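Local coordinates for protein 2-hydroxychromene-2-carboxylate isomerase (Pseudomonas putida, PDB 2IMF) that catalyses the reversible glutathione-dependent isomerization of 2-hydroxychromene-2-carboxylate to trans-o-hydroxybenzylidenepyruvate in naphthalene catabolism, at residues A36-L39 / A40-K43. Residues are numbered along the deposited sequence; the frame is centred on the assembly and turned at random.
With TOM (4-(2-methoxyphenyl)-2-oxobut-3-enoic acid), chain F.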
loop_
_atom_site.group_PDB
_atom_site.type_symbol
_atom_site.label_atom_id
_atom_site.label_comp_id
_atom_site.label_asym_id
_atom_site.label_seq_id
_atom_site.Cartn_x
_atom_site.Cartn_y
_atom_site.Cartn_z
ATOM N N ALA A 36 13.022 -10.368 13.287
ATOM C CA ALA A 36 13.873 -9.542 12.390
ATOM C C ALA A 36 14.314 -10.396 11.229
ATOM O O ALA A 36 14.903 -11.479 11.439
ATOM C CB ALA A 36 15.095 -8.979 13.123
ATOM N N ILE A 37 14.010 -9.953 9.996
ATOM C CA ILE A 37 14.323 -10.774 8.821
ATOM C C ILE A 37 14.922 -9.948 7.708
ATOM O O ILE A 37 14.853 -8.723 7.710
ATOM C CB ILE A 37 13.069 -11.505 8.204
ATOM C CG1 ILE A 37 11.963 -10.462 7.853
ATOM C CG2 ILE A 37 12.470 -12.440 9.264
ATOM C CD1 ILE A 37 10.778 -11.101 7.049
ATOM N N ASP A 38 15.518 -10.629 6.759
ATOM C CA ASP A 38 16.218 -9.973 5.656
ATOM C C ASP A 38 15.289 -9.705 4.486
ATOM O O ASP A 38 15.026 -10.634 3.660
ATOM C CB ASP A 38 17.409 -10.839 5.229
ATOM C CG ASP A 38 18.319 -10.151 4.236
ATOM O OD1 ASP A 38 17.993 -9.165 3.607
ATOM O OD2 ASP A 38 19.429 -10.695 3.968
ATOM N N LEU A 39 14.843 -8.450 4.343
ATOM C CA LEU A 39 13.927 -8.152 3.240
ATOM C C LEU A 39 14.513 -8.543 1.882
ATOM O O LEU A 39 13.808 -9.011 0.998
ATOM C CB LEU A 39 13.601 -6.660 3.220
ATOM C CG LEU A 39 12.689 -6.211 2.059
ATOM C CD1 LEU A 39 11.354 -6.941 2.084
ATOM C CD2 LEU A 39 12.544 -4.714 2.074
ATOM N N ALA A 40 15.840 -8.335 1.777
ATOM C CA ALA A 40 16.407 -8.534 0.441
ATOM C C ALA A 40 16.281 -9.963 0.089
ATOM O O ALA A 40 15.974 -10.352 -1.056
ATOM C CB ALA A 40 17.898 -8.147 0.381
ATOM N N ARG A 41 16.515 -10.838 1.048
ATOM C CA ARG A 41 16.386 -12.243 0.786
ATOM C C ARG A 41 14.942 -12.672 0.517
ATOM O O ARG A 41 14.649 -13.506 -0.348
ATOM C CB ARG A 41 16.929 -13.048 1.966
ATOM C CG ARG A 41 18.195 -13.769 1.719
ATOM C CD ARG A 41 18.687 -14.205 3.103
ATOM N NE ARG A 41 20.134 -14.080 3.218
ATOM C CZ ARG A 41 20.930 -15.102 3.503
ATOM N NH1 ARG A 41 20.389 -16.296 3.717
ATOM N NH2 ARG A 41 22.252 -14.924 3.586
ATOM N N VAL A 42 13.970 -12.151 1.284
ATOM C CA VAL A 42 12.609 -12.531 0.994
ATOM C C VAL A 42 12.107 -12.094 -0.387
ATOM O O VAL A 42 11.277 -12.789 -0.981
ATOM C CB VAL A 42 11.547 -12.165 2.133
ATOM C CG1 VAL A 42 12.096 -12.407 3.544
ATOM C CG2 VAL A 42 10.958 -10.833 2.043
ATOM N N LYS A 43 12.586 -10.919 -0.836
ATOM C CA LYS A 43 12.190 -10.447 -2.157
ATOM C C LYS A 43 12.756 -11.346 -3.225
ATOM O O LYS A 43 12.019 -11.717 -4.161
ATOM C CB LYS A 43 12.706 -9.059 -2.402
ATOM C CG LYS A 43 11.884 -7.997 -1.640
ATOM C CD LYS A 43 12.563 -6.632 -1.808
ATOM C CE LYS A 43 12.370 -6.050 -3.167
ATOM N NZ LYS A 43 13.207 -4.744 -3.234
HETATM O O8 TOM F . 12.066 0.023 -1.365
HETATM C C9 TOM F . 12.250 -0.902 -0.581
HETATM C C10 TOM F . 12.998 -2.094 -0.889
HETATM O O11 TOM F . 12.404 -2.921 -1.622
HETATM O O10 TOM F . 14.112 -2.281 -0.359
HETATM C C8 TOM F . 11.635 -0.951 0.784
HETATM C C7 TOM F . 10.843 -0.043 1.304
HETATM C C1 TOM F . 11.171 1.434 1.397
HETATM C C6 TOM F . 10.126 2.282 1.092
HETATM C C5 TOM F . 10.331 3.657 1.122
HETATM C C4 TOM F . 11.583 4.145 1.535
HETATM C C3 TOM F . 12.630 3.308 1.857
HETATM C C2 TOM F . 12.394 1.922 1.789
HETATM O O2 TOM F . 13.339 1.009 2.110
HETATM C C11 TOM F . 14.465 1.588 2.775
#
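An N-capped helix start that carries a substrate-binding lysine is formed where Asp38 turns back on Ala40 and Arg41. Because Asp38 CG stands opposite its backbone N (chi1 -171°), the carboxylate sits at the amino end of the helix, beside the N-H groups of its first turn. Asp38 OD1 takes two weak capping bonds, from Ala40 N at 2.9 Å and from Arg41 N at 3.4 Å. Asp38 OD2 makes a salt bridge with Arg41 NE at 3.5 Å, the carboxylate and guanidinium planes being 38° apart. The regular helical pattern then begins, Asp38 O accepting from Val42 N and Leu39 O from Lys43 N.

On the pocket side, CG of Leu39 packs 3.9 Å from CD of Lys43, while Leu39 CD1 meets Val42 CG2, and Leu39 CD2 touches the carboxylate of the bound ligand TOM, closest to O10. Lys43, bent at chi3 (74°), brings NZ to the TOM carboxylate, Lys43 NZ donating to O11 at 2.6 Å. A methionine in its place would probably leave that carboxylate oxygen without this charged donor, though Arg54 also bonds the ligand. Leu39 also touches glutathione, so this one residue lies at both pockets.

On the side of the turn toward the sheet and helix 147-162, Ile37 CD1 lies 4.0 Å from Val42 CG1. Here the chain leaves strand 31-36 for helix 39-46 within the thioredoxin-like domain, with Ile37 resting on Tyr6 of strand 2-7 and on Thr157 and Ala160 of helix 147-162.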